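Local atomic coordinates of N-terminal acetyltransferase-like protein (Chaetomium thermophilum, PDB entry 5NNP), a protein that probably serves as the TPR-repeat auxiliary subunit of an N-terminal acetyltransferase complex. Residues A[84-87]-A[88-92]; A[111-114]-A[115-119]. All coordinates share one frame; numbering follows the deposited sequence.

In the fold
Contacts 1 and 2 belong to the N-terminal TPR region of this almost wholly helical chain, their centres about 27 and 30 Å from the centre of the chain. Residues 84-92 finish helix 78-90, the first helix of the predicted TPR repeat 78-111, while Ser-111 is the last residue of that repeat and 112-119 begin helix 112-124. Helix 94-107 joins them: its Tyr-101 is touched by Ile-86 and Arg-89 of contact 1 and by Asp-117 and Leu-118 of contact 2. The centres of the contacts lie about 14 Å apart, and they meet directly where Arg-89 NH1 comes to 3.5 Å from Asp-117 CG. No other protein chain of the assembly touches either contact.

Contact 1. Residues A[84-87]-A[88-92]; sequences YGIL and YRTNK
Tyr-84 and Tyr-88, one turn apart in helix 78-90 of a predicted TPR repeat, run side by side and form a T-shaped pair. The ring planes stand at 67°, and the edge of Tyr-88 brings its CE2 over one face of Tyr-84, away from the ring centre and 3.5 Å from Tyr-84 CE2. A serine in place of Tyr-88 would probably leave that face without its edge partner and open a gap beside Phe-64 of helix 60-73, whose ring also meets Tyr-88.

Farther along, two carbonyls of the last turns each take a second donor. Ile-86 O takes Thr-90 N at 2.9 Å and, from the opposite face of its plane, Thr-90 OG1 at 2.7 Å. The threonine's OG1 lies beside its own N (chi1 -59°), which turns it back to this carbonyl. Leu-87 O is likewise held twice, by Asn-91 N at 2.9 Å and by Asn-91 ND2, which comes from above the carbonyl plane at 3.1 Å. Lys-92, with positive phi, is the C-prime residue of a closing Schellman motif, its N bonding only weakly to Arg-89 O. Short polar side chains thus suit this helix end, where their N-H and O-H groups would help offset the partial negative charge of these carbonyls.

Contact 2. Residues A[111-114]-A[115-119]; sequences SHQI and QRDLA
The amide of Arg-116 donates to His-112 O at 2.9 Å (Arg-116 N to the carbonyl oxygen), one of the first i to i+4 bonds of helix 112-124. Ser-111 is the N-cap of this helix, which follows directly on the predicted TPR repeat 78-111. Ser-111 OG accepts from Ile-114 N at 3.0 Å, supplying an acceptor to an amide of the first turn that has no earlier helical carbonyl to use; with OG anti to the backbone N (chi1 173°), the hydroxyl reaches forward to the amide of Ile-114. Ser-111 O receives Gln-115 N at 3.2 Å, so the cap residue serves two amides with two different oxygens. A small hydroxyl side chain suits that task.

Ile-114 packs its branched chain on Leu-105 of helix 94-107 and on Tyr-78 and His-82 of helix 78-90, while Leu-118 meets Tyr-101. Gln-115 bends at chi2 (65°) and touches both Leu-105 and, on helix 128-141, Asn-137 and Met-138; its NE2 makes a weak hydrogen bond to Ser-134 OG, a polar partner for a buried amide. Ala-119 is small enough for close approach to the same helix.

The outer side carries polar chains. The amide of Gln-113 and the guanidinium of Arg-116 have planes only 5° apart, although the chains run at a slant to each other. The contact is made by the Gln-113 methylene CG, 3.6 Å from Arg-116 NH2 and 3.5 Å from Asp-117 OD2. The charges of Arg-116 and Asp-117 attract only loosely, and Asp-117 OD1 has a second long, weak ion pair with Arg-89 NH1 of contact 1. Asp-117 OD1 sits above one face of the Arg-116 guanidinium, 3.8 Å from Arg-116 NH1, with no N-H aimed at it.

Contact 1. Residues A[84-87]-A[88-92]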
loop_
_atom_site.group_PDB
_atom_site.type_symbol
_atom_site.label_atom_id
_atom_site.label_comp_id
_atom_site.label_asym_id
_atom_site.label_seq_id
_atom_site.Cartn_x
_atom_site.Cartn_y
_atom_site.Cartn_z
ATOM N N TYR A 84 -32.275 -11.558 -2.270
ATOM C CA TYR A 84 -31.463 -12.286 -1.305
ATOM C C TYR A 84 -29.975 -11.926 -1.474
ATOM O O TYR A 84 -29.264 -11.683 -0.501
ATOM C CB TYR A 84 -31.703 -13.789 -1.482
ATOM C CG TYR A 84 -31.399 -14.669 -0.280
ATOM C CD1 TYR A 84 -31.872 -14.344 0.988
ATOM C CD2 TYR A 84 -30.684 -15.862 -0.429
ATOM C CE1 TYR A 84 -31.609 -15.166 2.087
ATOM C CE2 TYR A 84 -30.410 -16.681 0.664
ATOM C CZ TYR A 84 -30.874 -16.328 1.913
ATOM O OH TYR A 84 -30.617 -17.144 2.985
ATOM N N GLY A 85 -29.524 -11.877 -2.722
ATOM C CA GLY A 85 -28.157 -11.507 -3.036
ATOM C C GLY A 85 -27.838 -10.069 -2.668
ATOM O O GLY A 85 -26.813 -9.790 -2.040
ATOM N N ILE A 86 -28.729 -9.158 -3.055
ATOM C CA ILE A 86 -28.584 -7.743 -2.743
ATOM C C ILE A 86 -28.409 -7.499 -1.243
ATOM O O ILE A 86 -27.529 -6.750 -0.836
ATOM C CB ILE A 86 -29.793 -6.948 -3.268
ATOM C CG1 ILE A 86 -29.809 -6.982 -4.798
ATOM C CG2 ILE A 86 -29.754 -5.503 -2.780
ATOM C CD1 ILE A 86 -31.063 -6.396 -5.402
ATOM N N LEU A 87 -29.235 -8.147 -0.428
ATOM C CA LEU A 87 -29.092 -8.068 1.020
ATOM C C LEU A 87 -27.693 -8.509 1.460
ATOM O O LEU A 87 -26.976 -7.761 2.131
ATOM C CB LEU A 87 -30.164 -8.918 1.703
ATOM C CG LEU A 87 -31.610 -8.546 1.355
ATOM C CD1 LEU A 87 -32.618 -9.419 2.093
ATOM C CD2 LEU A 87 -31.855 -7.085 1.650
ATOM N N TYR A 88 -27.313 -9.719 1.061
ATOM C CA TYR A 88 -25.989 -10.269 1.339
ATOM C C TYR A 88 -24.864 -9.352 0.907
ATOM O O TYR A 88 -23.944 -9.093 1.670
ATOM C CB TYR A 88 -25.812 -11.609 0.642
ATOM C CG TYR A 88 -26.299 -12.787 1.438
ATOM C CD1 TYR A 88 -25.977 -12.916 2.777
ATOM C CD2 TYR A 88 -27.086 -13.766 0.855
ATOM C CE1 TYR A 88 -26.417 -13.994 3.519
ATOM C CE2 TYR A 88 -27.531 -14.836 1.580
ATOM C CZ TYR A 88 -27.194 -14.954 2.913
ATOM O OH TYR A 88 -27.640 -16.035 3.653
ATOM N N ARG A 89 -24.929 -8.874 -0.327
ATOM C CA ARG A 89 -23.904 -7.968 -0.821
ATOM C C ARG A 89 -23.851 -6.705 0.023
ATOM O O ARG A 89 -22.783 -6.153 0.252
ATOM C CB ARG A 89 -24.148 -7.613 -2.280
ATOM C CG ARG A 89 -23.089 -6.720 -2.830
ATOM C CD ARG A 89 -23.352 -6.399 -4.265
ATOM N NE ARG A 89 -24.469 -5.485 -4.421
ATOM C CZ ARG A 89 -24.852 -4.985 -5.589
ATOM N NH1 ARG A 89 -24.201 -5.324 -6.690
ATOM N NH2 ARG A 89 -25.881 -4.148 -5.658
ATOM N N THR A 90 -25.008 -6.253 0.495
ATOM C CA THR A 90 -25.067 -5.078 1.353
ATOM C C THR A 90 -24.383 -5.328 2.684
ATOM O O THR A 90 -23.661 -4.466 3.182
ATOM C CB THR A 90 -26.508 -4.638 1.636
ATOM O OG1 THR A 90 -27.174 -4.350 0.408
ATOM C CG2 THR A 90 -26.504 -3.388 2.480
ATOM N N ASN A 91 -24.635 -6.502 3.261
ATOM C CA ASN A 91 -24.033 -6.901 4.534
ATOM C C ASN A 91 -22.627 -7.468 4.361
ATOM O O ASN A 91 -22.096 -8.128 5.248
ATOM C CB ASN A 91 -24.923 -7.916 5.254
ATOM C CG ASN A 91 -26.160 -7.268 5.879
ATOM O OD1 ASN A 91 -26.109 -6.767 7.005
ATOM N ND2 ASN A 91 -27.277 -7.277 5.149
ATOM N N LYS A 92 -22.046 -7.203 3.198
ATOM C CA LYS A 92 -20.646 -7.498 2.909
ATOM C C LYS A 92 -20.292 -8.984 2.881
ATOM O O LYS A 92 -19.113 -9.331 2.869
ATOM C CB LYS A 92 -19.751 -6.779 3.909
ATOM C CG LYS A 92 -19.967 -5.287 3.913
ATOM C CD LYS A 92 -20.156 -4.785 2.499
ATOM C CE LYS A 92 -20.575 -3.329 2.503
ATOM N NZ LYS A 92 -19.616 -2.540 3.293
#

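Contact 2. Residues A[111-114]-A[115-119]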
loop_
_atom_site.group_PDB
_atom_site.type_symbol
_atom_site.label_atom_id
_atom_site.label_comp_id
_atom_site.label_asym_id
_atom_site.label_seq_id
_atom_site.Cartn_x
_atom_site.Cartn_y
_atom_site.Cartn_z
ATOM N N SER A 111 -30.941 -11.152 -17.872
ATOM C CA SER A 111 -30.680 -9.997 -17.009
ATOM C C SER A 111 -29.240 -9.481 -17.051
ATOM O O SER A 111 -28.357 -10.053 -16.431
ATOM C CB SER A 111 -31.022 -10.330 -15.568
ATOM O OG SER A 111 -30.619 -9.259 -14.749
ATOM N N HIS A 112 -29.016 -8.386 -17.759
ATOM C CA HIS A 112 -27.681 -7.813 -17.840
ATOM C C HIS A 112 -27.210 -7.295 -16.492
ATOM O O HIS A 112 -26.011 -7.312 -16.214
ATOM C CB HIS A 112 -27.626 -6.692 -18.886
ATOM C CG HIS A 112 -27.626 -7.196 -20.297
ATOM N ND1 HIS A 112 -28.669 -7.927 -20.825
ATOM C CD2 HIS A 112 -26.697 -7.107 -21.279
ATOM C CE1 HIS A 112 -28.389 -8.254 -22.073
ATOM N NE2 HIS A 112 -27.198 -7.769 -22.374
ATOM N N GLN A 113 -28.147 -6.845 -15.655
ATOM C CA GLN A 113 -27.783 -6.305 -14.354
ATOM C C GLN A 113 -27.271 -7.407 -13.428
ATOM O O GLN A 113 -26.274 -7.239 -12.708
ATOM C CB GLN A 113 -28.964 -5.600 -13.702
ATOM C CG GLN A 113 -28.660 -5.093 -12.298
ATOM C CD GLN A 113 -29.901 -4.638 -11.547
ATOM O OE1 GLN A 113 -31.026 -5.049 -11.860
ATOM N NE2 GLN A 113 -29.705 -3.777 -10.554
ATOM N N ILE A 114 -27.975 -8.531 -13.440
ATOM C CA ILE A 114 -27.606 -9.633 -12.579
ATOM C C ILE A 114 -26.238 -10.182 -12.981
ATOM O O ILE A 114 -25.399 -10.454 -12.115
ATOM C CB ILE A 114 -28.683 -10.734 -12.601
ATOM C CG1 ILE A 114 -29.943 -10.216 -11.892
ATOM C CG2 ILE A 114 -28.174 -12.007 -11.945
ATOM C CD1 ILE A 114 -31.126 -11.166 -11.911
ATOM N N GLN A 115 -26.001 -10.313 -14.283
ATOM C CA GLN A 115 -24.726 -10.837 -14.781
ATOM C C GLN A 115 -23.600 -9.870 -14.481
ATOM O O GLN A 115 -22.486 -10.281 -14.162
ATOM C CB GLN A 115 -24.786 -11.109 -16.291
ATOM C CG GLN A 115 -23.437 -11.470 -16.933
ATOM C CD GLN A 115 -22.869 -12.806 -16.426
ATOM O OE1 GLN A 115 -23.007 -13.829 -17.079
ATOM N NE2 GLN A 115 -22.234 -12.790 -15.254
ATOM N N ARG A 116 -23.899 -8.581 -14.593
ATOM C CA ARG A 116 -22.916 -7.530 -14.344
ATOM C C ARG A 116 -22.431 -7.566 -12.898
ATOM O O ARG A 116 -21.231 -7.527 -12.640
ATOM C CB ARG A 116 -23.511 -6.163 -14.676
ATOM C CG ARG A 116 -22.559 -5.002 -14.567
ATOM C CD ARG A 116 -23.186 -3.741 -15.159
ATOM N NE ARG A 116 -24.580 -3.546 -14.749
ATOM C CZ ARG A 116 -24.960 -2.817 -13.699
ATOM N NH1 ARG A 116 -24.044 -2.210 -12.948
ATOM N NH2 ARG A 116 -26.251 -2.689 -13.397
ATOM N N ASP A 117 -23.375 -7.680 -11.969
ATOM C CA ASP A 117 -23.082 -7.573 -10.553
ATOM C C ASP A 117 -22.427 -8.824 -10.017
ATOM O O ASP A 117 -21.535 -8.748 -9.169
ATOM C CB ASP A 117 -24.353 -7.247 -9.792
ATOM C CG ASP A 117 -24.833 -5.830 -10.067
ATOM O OD1 ASP A 117 -23.982 -4.953 -10.328
ATOM O OD2 ASP A 117 -26.055 -5.587 -10.035
ATOM N N LEU A 118 -22.835 -9.969 -10.546
ATOM C CA LEU A 118 -22.224 -11.244 -10.191
ATOM C C LEU A 118 -20.752 -11.308 -10.605
ATOM O O LEU A 118 -19.896 -11.775 -9.863
ATOM C CB LEU A 118 -22.996 -12.392 -10.847
ATOM C CG LEU A 118 -22.324 -13.755 -10.825
ATOM C CD1 LEU A 118 -22.328 -14.321 -9.415
ATOM C CD2 LEU A 118 -23.016 -14.692 -11.799
ATOM N N ALA A 119 -20.471 -10.849 -11.812
ATOM C CA ALA A 119 -19.123 -10.907 -12.344
ATOM C C ALA A 119 -18.185 -10.110 -11.452
ATOM O O ALA A 119 -17.053 -10.526 -11.180
ATOM C CB ALA A 119 -19.091 -10.369 -13.775
#